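Local coordinates for protein inositol-1-monophosphatase (Nostoc sp., PDB 5ZHH) that probably hydrolyses inositol monophosphates to free inositol and phosphate, as an inositol monophosphatase family enzyme, at residues L8-G19 and V118-R129; Y172-L181 and A259-W269. All coordinates share one frame; numbering follows the deposited sequence.

Interaction 1. Residues L8-G19 and V118-R129; sequences LDIATEAALAAG and VIYDPFHDELFR
A helix laid on a beta-hairpin is the motif here: Thr12 and Leu16 of helix 8-19 meet Arg129, Leu127 and Tyr120 of the hairpin formed by strands 118-121 and 126-129. The helix runs nearly parallel to strand 118-121, at 22° and 8.3 Å between axes. Ala11 and Ala15 permit this closeness, and Val118 fills the space over them, its CG1 3.5 Å from Ala15 CB and its CG2 touching Leu8 CD1 as well. Farther along, Leu16 sets its CD2 squarely over the centre of the Tyr120 ring, a CH-pi contact 3.7 Å from the centroid. Gly19 CA comes to the edge of the same ring, where a side chain would collide with CE2. Tyr120 OH donates to Asp125 OD1, at 2.7 Å, which ties the ring to the hairpin turn with its G1 beta bulge. In the alpha/beta architecture of the inositol monophosphatase family, helix 8-19 covers part of one face of the larger sheet. At the other end, the Arg129 chain, bent at chi3 (61°), turns NE onto Thr12 OG1 at 3.1 Å, in the guanidinium plane. That hydroxyl donates in turn to Leu8 O, which also accepts Thr12 N from the opposite face of its plane. Water 1 bridges Arg129 NH2 and Asp9 OD1, while Asp9 OD2 forms a salt bridge with Arg60 of a second subunit.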
loop_
_atom_site.group_PDB
_atom_site.type_symbol
_atom_site.label_atom_id
_atom_site.label_comp_id
_atom_site.label_asym_id
_atom_site.label_seq_id
_atom_site.Cartn_x
_atom_site.Cartn_y
_atom_site.Cartn_z
ATOM N N LEU A 8 19.768 -15.564 5.916
ATOM C CA LEU A 8 19.002 -14.367 5.588
ATOM C C LEU A 8 17.585 -14.710 5.137
ATOM O O LEU A 8 16.632 -13.988 5.462
ATOM C CB LEU A 8 19.745 -13.573 4.511
ATOM C CG LEU A 8 19.057 -12.314 3.995
ATOM C CD1 LEU A 8 18.877 -11.325 5.137
ATOM C CD2 LEU A 8 19.844 -11.694 2.848
ATOM N N ASP A 9 17.431 -15.795 4.371
ATOM C CA ASP A 9 16.102 -16.226 3.946
ATOM C C ASP A 9 15.208 -16.501 5.147
ATOM O O ASP A 9 14.034 -16.120 5.160
ATOM C CB ASP A 9 16.195 -17.482 3.072
ATOM C CG ASP A 9 16.785 -17.215 1.703
ATOM O OD1 ASP A 9 16.861 -16.039 1.288
ATOM O OD2 ASP A 9 17.167 -18.200 1.036
ATOM N N ILE A 10 15.737 -17.207 6.150
ATOM C CA ILE A 10 14.917 -17.600 7.292
ATOM C C ILE A 10 14.634 -16.401 8.190
ATOM O O ILE A 10 13.521 -16.243 8.709
ATOM C CB ILE A 10 15.599 -18.738 8.072
ATOM C CG1 ILE A 10 15.691 -19.987 7.201
ATOM C CG2 ILE A 10 14.825 -19.042 9.347
ATOM C CD1 ILE A 10 14.396 -20.352 6.552
ATOM N N ALA A 11 15.632 -15.544 8.398
ATOM C CA ALA A 11 15.396 -14.340 9.191
ATOM C C ALA A 11 14.345 -13.450 8.543
ATOM O O ALA A 11 13.549 -12.811 9.242
ATOM C CB ALA A 11 16.701 -13.569 9.381
ATOM N N THR A 12 14.315 -13.406 7.211
ATOM C CA THR A 12 13.313 -12.599 6.522
ATOM C C THR A 12 11.910 -13.132 6.790
ATOM O O THR A 12 10.998 -12.370 7.131
ATOM C CB THR A 12 13.604 -12.570 5.021
ATOM O OG1 THR A 12 14.919 -12.037 4.800
ATOM C CG2 THR A 12 12.591 -11.699 4.309
ATOM N N GLU A 13 11.720 -14.448 6.656
ATOM C CA GLU A 13 10.397 -15.014 6.902
ATOM C C GLU A 13 10.004 -14.870 8.368
ATOM O O GLU A 13 8.841 -14.597 8.680
ATOM C CB GLU A 13 10.357 -16.480 6.456
ATOM C CG GLU A 13 9.081 -17.251 6.827
ATOM C CD GLU A 13 7.820 -16.764 6.107
ATOM O OE1 GLU A 13 7.927 -15.964 5.153
ATOM O OE2 GLU A 13 6.712 -17.200 6.495
ATOM N N ALA A 14 10.968 -15.002 9.282
ATOM C CA ALA A 14 10.662 -14.786 10.693
ATOM C C ALA A 14 10.226 -13.346 10.942
ATOM O O ALA A 14 9.273 -13.097 11.688
ATOM C CB ALA A 14 11.870 -15.149 11.557
ATOM N N ALA A 15 10.893 -12.388 10.299
ATOM C CA ALA A 15 10.544 -10.983 10.480
ATOM C C ALA A 15 9.167 -10.670 9.907
ATOM O O ALA A 15 8.388 -9.926 10.517
ATOM C CB ALA A 15 11.601 -10.098 9.822
ATOM N N LEU A 16 8.858 -11.214 8.725
ATOM C CA LEU A 16 7.560 -10.959 8.112
ATOM C C LEU A 16 6.436 -11.616 8.899
ATOM O O LEU A 16 5.365 -11.023 9.076
ATOM C CB LEU A 16 7.559 -11.447 6.664
ATOM C CG LEU A 16 8.501 -10.667 5.748
ATOM C CD1 LEU A 16 8.505 -11.272 4.348
ATOM C CD2 LEU A 16 8.112 -9.187 5.707
ATOM N N ALA A 17 6.661 -12.843 9.377
ATOM C CA ALA A 17 5.634 -13.521 10.157
ATOM C C ALA A 17 5.363 -12.772 11.453
ATOM O O ALA A 17 4.201 -12.571 11.836
ATOM C CB ALA A 17 6.056 -14.962 10.442
ATOM N N ALA A 18 6.427 -12.347 12.134
ATOM C CA ALA A 18 6.271 -11.595 13.373
ATOM C C ALA A 18 5.659 -10.225 13.118
ATOM O O ALA A 18 4.834 -9.755 13.908
ATOM C CB ALA A 18 7.619 -11.456 14.074
ATOM N N GLY A 19 6.054 -9.570 12.027
ATOM C CA GLY A 19 5.466 -8.279 11.701
ATOM C C GLY A 19 3.963 -8.351 11.502
ATOM O O GLY A 19 3.228 -7.442 11.900
ATOM N N VAL A 118 17.914 -8.472 9.513
ATOM C CA VAL A 118 16.618 -8.127 8.945
ATOM C C VAL A 118 15.899 -7.208 9.917
ATOM O O VAL A 118 15.807 -7.509 11.113
ATOM C CB VAL A 118 15.754 -9.368 8.641
ATOM C CG1 VAL A 118 14.422 -8.926 8.084
ATOM C CG2 VAL A 118 16.460 -10.285 7.639
ATOM N N ILE A 119 15.397 -6.087 9.405
ATOM C CA ILE A 119 14.619 -5.128 10.181
ATOM C C ILE A 119 13.343 -4.851 9.406
ATOM O O ILE A 119 13.401 -4.433 8.243
ATOM C CB ILE A 119 15.404 -3.830 10.431
ATOM C CG1 ILE A 119 16.651 -4.141 11.256
ATOM C CG2 ILE A 119 14.537 -2.786 11.135
ATOM C CD1 ILE A 119 17.681 -3.004 11.272
ATOM N N TYR A 120 12.198 -5.099 10.032
ATOM C CA TYR A 120 10.914 -4.983 9.354
ATOM C C TYR A 120 10.005 -4.043 10.129
ATOM O O TYR A 120 9.657 -4.319 11.282
ATOM C CB TYR A 120 10.246 -6.350 9.185
ATOM C CG TYR A 120 8.917 -6.279 8.475
ATOM C CD1 TYR A 120 8.801 -5.631 7.251
ATOM C CD2 TYR A 120 7.775 -6.849 9.029
ATOM C CE1 TYR A 120 7.584 -5.558 6.590
ATOM C CE2 TYR A 120 6.548 -6.776 8.375
ATOM C CZ TYR A 120 6.466 -6.127 7.160
ATOM O OH TYR A 120 5.265 -6.042 6.505
ATOM N N ASP A 121 9.639 -2.937 9.492
ATOM C CA ASP A 121 8.638 -1.973 9.934
ATOM C C ASP A 121 7.300 -2.421 9.365
ATOM O O ASP A 121 7.043 -2.198 8.179
ATOM C CB ASP A 121 9.011 -0.569 9.437
ATOM C CG ASP A 121 7.950 0.495 9.739
ATOM O OD1 ASP A 121 6.839 0.179 10.222
ATOM O OD2 ASP A 121 8.238 1.676 9.456
ATOM N N PRO A 122 6.429 -3.056 10.158
ATOM C CA PRO A 122 5.173 -3.571 9.591
ATOM C C PRO A 122 4.123 -2.500 9.353
ATOM O O PRO A 122 3.192 -2.746 8.574
ATOM C CB PRO A 122 4.702 -4.577 10.649
ATOM C CG PRO A 122 5.232 -4.017 11.931
ATOM C CD PRO A 122 6.559 -3.373 11.591
ATOM N N PHE A 123 4.242 -1.331 9.988
ATOM C CA PHE A 123 3.255 -0.273 9.784
ATOM C C PHE A 123 3.423 0.384 8.422
ATOM O O PHE A 123 2.433 0.648 7.731
ATOM C CB PHE A 123 3.354 0.772 10.896
ATOM C CG PHE A 123 2.245 1.794 10.863
ATOM C CD1 PHE A 123 1.021 1.530 11.460
ATOM C CD2 PHE A 123 2.416 3.004 10.212
ATOM C CE1 PHE A 123 -0.004 2.463 11.424
ATOM C CE2 PHE A 123 1.394 3.938 10.169
ATOM C CZ PHE A 123 0.185 3.664 10.775
ATOM N N HIS A 124 4.665 0.654 8.018
ATOM C CA HIS A 124 4.968 1.208 6.703
ATOM C C HIS A 124 5.343 0.137 5.692
ATOM O O HIS A 124 5.609 0.464 4.528
ATOM C CB HIS A 124 6.105 2.222 6.812
ATOM C CG HIS A 124 5.787 3.380 7.703
ATOM N ND1 HIS A 124 6.567 3.725 8.786
ATOM C CD2 HIS A 124 4.769 4.273 7.671
ATOM C CE1 HIS A 124 6.045 4.783 9.381
ATOM N NE2 HIS A 124 4.955 5.136 8.725
ATOM N N ASP A 125 5.396 -1.122 6.121
ATOM C CA ASP A 125 5.786 -2.245 5.278
ATOM C C ASP A 125 7.130 -1.981 4.595
ATOM O O ASP A 125 7.258 -1.990 3.370
ATOM C CB ASP A 125 4.688 -2.555 4.255
ATOM C CG ASP A 125 4.933 -3.855 3.532
ATOM O OD1 ASP A 125 5.498 -4.778 4.153
ATOM O OD2 ASP A 125 4.572 -3.953 2.344
ATOM N N GLU A 126 8.144 -1.725 5.416
ATOM C CA GLU A 126 9.503 -1.531 4.928
ATOM C C GLU A 126 10.389 -2.639 5.477
ATOM O O GLU A 126 10.557 -2.759 6.695
ATOM C CB GLU A 126 10.040 -0.149 5.316
ATOM C CG GLU A 126 9.348 0.967 4.558
ATOM C CD GLU A 126 10.056 2.294 4.696
ATOM O OE1 GLU A 126 10.000 3.090 3.736
ATOM O OE2 GLU A 126 10.689 2.522 5.745
ATOM N N LEU A 127 10.946 -3.441 4.572
ATOM C CA LEU A 127 11.723 -4.628 4.900
ATOM C C LEU A 127 13.182 -4.357 4.548
ATOM O O LEU A 127 13.532 -4.273 3.370
ATOM C CB LEU A 127 11.176 -5.833 4.133
ATOM C CG LEU A 127 11.935 -7.147 4.264
ATOM C CD1 LEU A 127 11.887 -7.611 5.707
ATOM C CD2 LEU A 127 11.329 -8.210 3.319
ATOM N N PHE A 128 14.027 -4.198 5.565
ATOM C CA PHE A 128 15.452 -3.969 5.365
ATOM C C PHE A 128 16.197 -5.283 5.555
ATOM O O PHE A 128 15.980 -5.987 6.546
ATOM C CB PHE A 128 15.985 -2.909 6.336
ATOM C CG PHE A 128 15.336 -1.551 6.175
ATOM C CD1 PHE A 128 14.158 -1.242 6.851
ATOM C CD2 PHE A 128 15.905 -0.589 5.358
ATOM C CE1 PHE A 128 13.547 0.003 6.699
ATOM C CE2 PHE A 128 15.316 0.667 5.217
ATOM C CZ PHE A 128 14.132 0.956 5.881
ATOM N N ARG A 129 17.075 -5.609 4.614
ATOM C CA ARG A 129 17.766 -6.891 4.640
ATOM C C ARG A 129 19.223 -6.699 4.253
ATOM O O ARG A 129 19.531 -5.971 3.305
ATOM C CB ARG A 129 17.095 -7.905 3.696
ATOM C CG ARG A 129 15.736 -8.392 4.191
ATOM C CD ARG A 129 14.913 -9.003 3.065
ATOM N NE ARG A 129 15.530 -10.170 2.437
ATOM C CZ ARG A 129 16.129 -10.134 1.249
ATOM N NH1 ARG A 129 16.200 -8.986 0.589
ATOM N NH2 ARG A 129 16.651 -11.235 0.719
HETATM O O HOH W 1 16.123 -13.566 2.067
#

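Interaction 2. Residues Y172-L181 and A259-W269; sequences YAEFCHLTHL and ALMQVPPLSAW
His177 of helix 172-181 lies against Pro264 in the C-terminal tail, which leaves helix 253-261 and runs against helix 172-181 of the inositol monophosphatase fold before ending in a 3-10 turn at 266-268. From CB, 4.1 Å from Pro264 CD, the side chain extends with CG anti to the backbone N (chi1 -173°), which carries the ring out to the tail. Pro264 CD sits over the ring centre, 3.6 Å from the centroid in a CH-pi contact, and ND1 is the ring atom nearest to it. The opposite face takes Leu181 CD1 toward its rim. The ring turns its edge to Ala259 O, which lies 3.4 Å from His177 CD2, and at the tip NE2 lies 3.2 Å from water 4, which donates to Gln262 OE1. Were the imidazole cut back to an alanine here, Pro264 CD and Leu181 CD1 would probably lose the ring between them and water 4 its neighbour at NE2. Toward the start of the helix, Ala173 CB fits among Val263 CG1, Pro264 O and Leu266, while Glu174 lays its CG against Val263 and Leu260 and reaches Leu260 O through water 3. Trp269 closes the contact: its edge meets the face of His180 in a T-shaped pair, planes at 77°, and Cys176 CB lies 3.9 Å from Trp269 CZ2. The Tyr172 ring meets Trp269 of a third subunit edge-to-face. Water 2 accepts from Trp269 NE1 at 2.8 Å and donates to both Ala173 O and Pro264 O.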
loop_
_atom_site.group_PDB
_atom_site.type_symbol
_atom_site.label_atom_id
_atom_site.label_comp_id
_atom_site.label_asym_id
_atom_site.label_seq_id
_atom_site.Cartn_x
_atom_site.Cartn_y
_atom_site.Cartn_z
ATOM N N TYR A 172 22.068 14.380 26.753
ATOM C CA TYR A 172 21.478 15.681 26.432
ATOM C C TYR A 172 22.522 16.644 25.886
ATOM O O TYR A 172 22.253 17.385 24.929
ATOM C CB TYR A 172 20.819 16.304 27.659
ATOM C CG TYR A 172 19.640 15.553 28.206
ATOM C CD1 TYR A 172 19.029 14.541 27.472
ATOM C CD2 TYR A 172 19.124 15.866 29.453
ATOM C CE1 TYR A 172 17.951 13.852 27.975
ATOM C CE2 TYR A 172 18.040 15.187 29.961
ATOM C CZ TYR A 172 17.457 14.179 29.215
ATOM O OH TYR A 172 16.377 13.490 29.706
ATOM N N ALA A 173 23.705 16.677 26.508
ATOM C CA ALA A 173 24.763 17.567 26.039
ATOM C C ALA A 173 25.134 17.263 24.595
ATOM O O ALA A 173 25.316 18.183 23.788
ATOM C CB ALA A 173 25.991 17.456 26.945
ATOM N N GLU A 174 25.250 15.973 24.253
ATOM C CA GLU A 174 25.510 15.584 22.870
ATOM C C GLU A 174 24.398 16.056 21.938
ATOM O O GLU A 174 24.669 16.580 20.848
ATOM C CB GLU A 174 25.671 14.062 22.768
ATOM C CG GLU A 174 26.993 13.495 23.293
ATOM C CD GLU A 174 27.066 13.356 24.819
ATOM O OE1 GLU A 174 26.097 13.721 25.520
ATOM O OE2 GLU A 174 28.113 12.875 25.313
ATOM N N PHE A 175 23.138 15.870 22.347
ATOM C CA PHE A 175 22.015 16.278 21.507
ATOM C C PHE A 175 22.053 17.777 21.231
ATOM O O PHE A 175 21.868 18.215 20.089
ATOM C CB PHE A 175 20.693 15.891 22.172
ATOM C CG PHE A 175 19.481 16.357 21.422
ATOM C CD1 PHE A 175 18.952 15.590 20.390
ATOM C CD2 PHE A 175 18.862 17.559 21.749
ATOM C CE1 PHE A 175 17.833 16.010 19.695
ATOM C CE2 PHE A 175 17.739 17.986 21.054
ATOM C CZ PHE A 175 17.231 17.210 20.020
ATOM N N CYS A 176 22.306 18.584 22.267
ATOM C CA CYS A 176 22.370 20.026 22.063
ATOM C C CYS A 176 23.554 20.403 21.183
ATOM O O CYS A 176 23.413 21.220 20.265
ATOM C CB CYS A 176 22.453 20.744 23.411
ATOM S SG CYS A 176 21.029 20.464 24.480
ATOM N N HIS A 177 24.720 19.804 21.437
ATOM C CA HIS A 177 25.919 20.102 20.654
ATOM C C HIS A 177 25.706 19.780 19.175
ATOM O O HIS A 177 25.988 20.607 18.297
ATOM C CB HIS A 177 27.099 19.312 21.236
ATOM C CG HIS A 177 28.432 19.643 20.634
ATOM N ND1 HIS A 177 28.848 20.934 20.390
ATOM C CD2 HIS A 177 29.463 18.842 20.271
ATOM C CE1 HIS A 177 30.066 20.915 19.881
ATOM N NE2 HIS A 177 30.463 19.657 19.798
ATOM N N LEU A 178 25.188 18.589 18.872
ATOM C CA LEU A 178 25.020 18.241 17.464
ATOM C C LEU A 178 23.855 18.985 16.819
ATOM O O LEU A 178 23.892 19.250 15.610
ATOM C CB LEU A 178 24.852 16.732 17.299
ATOM C CG LEU A 178 26.161 15.956 17.109
ATOM C CD1 LEU A 178 27.028 16.617 16.030
ATOM C CD2 LEU A 178 26.937 15.824 18.408
ATOM N N THR A 179 22.852 19.365 17.576
ATOM C CA THR A 179 21.751 20.135 17.032
ATOM C C THR A 179 22.236 21.506 16.574
ATOM O O THR A 179 21.701 22.073 15.679
ATOM C CB THR A 179 20.551 20.219 17.986
ATOM O OG1 THR A 179 20.058 18.925 18.259
ATOM C CG2 THR A 179 19.454 21.009 17.434
ATOM N N HIS A 180 23.270 22.005 17.217
ATOM C CA HIS A 180 23.865 23.266 16.837
ATOM C C HIS A 180 24.763 23.149 15.622
ATOM O O HIS A 180 24.811 24.016 14.847
ATOM C CB HIS A 180 24.697 23.797 17.960
ATOM C CG HIS A 180 24.119 24.999 18.607
ATOM N ND1 HIS A 180 24.878 26.059 19.022
ATOM C CD2 HIS A 180 22.852 25.287 18.948
ATOM C CE1 HIS A 180 24.103 26.964 19.570
ATOM N NE2 HIS A 180 22.863 26.524 19.518
ATOM N N LEU A 181 25.466 22.044 15.491
ATOM C CA LEU A 181 26.389 21.823 14.409
ATOM C C LEU A 181 25.840 21.199 13.122
ATOM O O LEU A 181 26.545 21.090 12.181
ATOM C CB LEU A 181 27.497 20.937 14.866
ATOM C CG LEU A 181 28.325 21.449 15.996
ATOM C CD1 LEU A 181 29.262 20.366 16.372
ATOM C CD2 LEU A 181 29.074 22.624 15.450
ATOM N N ALA A 259 33.190 15.667 17.071
ATOM C CA ALA A 259 32.188 16.416 17.825
ATOM C C ALA A 259 31.819 15.695 19.117
ATOM O O ALA A 259 31.676 16.327 20.171
ATOM C CB ALA A 259 30.949 16.653 16.965
ATOM N N LEU A 260 31.692 14.368 19.059
ATOM C CA LEU A 260 31.387 13.588 20.258
ATOM C C LEU A 260 32.533 13.628 21.270
ATOM O O LEU A 260 32.295 13.506 22.479
ATOM C CB LEU A 260 31.036 12.150 19.863
ATOM C CG LEU A 260 29.706 12.038 19.108
ATOM C CD1 LEU A 260 29.465 10.621 18.565
ATOM C CD2 LEU A 260 28.539 12.482 19.988
ATOM N N MET A 261 33.777 13.757 20.803
ATOM C CA MET A 261 34.931 13.873 21.691
ATOM C C MET A 261 35.087 15.264 22.280
ATOM O O MET A 261 35.964 15.464 23.130
ATOM C CB MET A 261 36.225 13.515 20.953
ATOM C CG MET A 261 36.319 12.067 20.478
ATOM S SD MET A 261 36.203 10.885 21.832
ATOM C CE MET A 261 34.448 10.496 21.850
ATOM N N GLN A 262 34.297 16.228 21.827
ATOM C CA GLN A 262 34.454 17.623 22.221
ATOM C C GLN A 262 33.121 18.202 22.657
ATOM O O GLN A 262 32.789 19.350 22.351
ATOM C CB GLN A 262 35.061 18.438 21.081
ATOM C CG GLN A 262 36.395 17.893 20.575
ATOM C CD GLN A 262 36.927 18.659 19.384
ATOM O OE1 GLN A 262 36.167 19.293 18.655
ATOM N NE2 GLN A 262 38.237 18.590 19.168
ATOM N N VAL A 263 32.333 17.413 23.380
ATOM C CA VAL A 263 30.996 17.835 23.782
ATOM C C VAL A 263 31.104 18.764 24.984
ATOM O O VAL A 263 31.617 18.358 26.036
ATOM C CB VAL A 263 30.104 16.624 24.099
ATOM C CG1 VAL A 263 28.744 17.086 24.602
ATOM C CG2 VAL A 263 29.949 15.754 22.858
ATOM N N PRO A 264 30.617 19.996 24.890
ATOM C CA PRO A 264 30.575 20.864 26.066
ATOM C C PRO A 264 29.516 20.371 27.032
ATOM O O PRO A 264 28.442 19.929 26.601
ATOM C CB PRO A 264 30.194 22.237 25.483
ATOM C CG PRO A 264 30.431 22.126 24.014
ATOM C CD PRO A 264 30.127 20.689 23.688
ATOM N N PRO A 265 29.762 20.440 28.337
ATOM C CA PRO A 265 28.732 20.018 29.287
ATOM C C PRO A 265 27.565 20.991 29.246
ATOM O O PRO A 265 27.682 22.122 28.769
ATOM C CB PRO A 265 29.452 20.047 30.641
ATOM C CG PRO A 265 30.561 21.011 30.460
ATOM C CD PRO A 265 30.944 21.012 29.009
ATOM N N LEU A 266 26.411 20.525 29.733
ATOM C CA LEU A 266 25.232 21.387 29.741
ATOM C C LEU A 266 25.479 22.644 30.567
ATOM O O LEU A 266 25.003 23.731 30.215
ATOM C CB LEU A 266 24.014 20.621 30.262
ATOM C CG LEU A 266 23.397 19.603 29.296
ATOM C CD1 LEU A 266 22.185 18.917 29.915
ATOM C CD2 LEU A 266 23.028 20.269 27.977
ATOM N N SER A 267 26.234 22.516 31.660
ATOM C CA SER A 267 26.537 23.656 32.523
ATOM C C SER A 267 27.280 24.769 31.794
ATOM O O SER A 267 27.262 25.915 32.258
ATOM C CB SER A 267 27.359 23.196 33.723
ATOM O OG SER A 267 28.610 22.692 33.296
ATOM N N ALA A 268 27.930 24.465 30.667
ATOM C CA ALA A 268 28.618 25.498 29.905
ATOM C C ALA A 268 27.661 26.304 29.041
ATOM O O ALA A 268 28.068 27.318 28.464
ATOM C CB ALA A 268 29.711 24.877 29.031
ATOM N N TRP A 269 26.406 25.878 28.943
ATOM C CA TRP A 269 25.381 26.633 28.236
ATOM C C TRP A 269 24.753 27.674 29.158
ATOM O O TRP A 269 24.039 28.566 28.698
ATOM C CB TRP A 269 24.302 25.693 27.690
ATOM C CG TRP A 269 24.785 24.767 26.609
ATOM C CD1 TRP A 269 25.546 23.647 26.773
ATOM C CD2 TRP A 269 24.526 24.875 25.199
ATOM N NE1 TRP A 269 25.778 23.049 25.550
ATOM C CE2 TRP A 269 25.166 23.786 24.571
ATOM C CE3 TRP A 269 23.820 25.789 24.411
ATOM C CZ2 TRP A 269 25.120 23.583 23.189
ATOM C CZ3 TRP A 269 23.774 25.587 23.038
ATOM C CH2 TRP A 269 24.422 24.492 22.442
HETATM O O HOH W 2 26.529 20.481 24.803
HETATM O O HOH W 3 30.250 11.945 23.883
HETATM O O HOH W 4 33.330 20.003 18.355
#

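How the interactions relate
From the N terminus, helix 3-25 comes first, and interaction 1 closes a loop of 98 residues when strands 113-121 and 126-131 meet it, joining the helix to the larger sheet. Only afterwards does the chain reach helix 172-181, which packs on strands 156-158, 185-186 and 205-208 of the smaller sheet. After 77 more residues the C-terminal tail returns to this helix and closes interaction 2, fastening the chain's end to that sheet's side. The two loops therefore follow in series, neither nested nor crossed. Interactions 1 and 2 have centres 36 Å apart, on opposite sides of the chain's centre. Both touch the third subunit, whereas interaction 1 also borders the second.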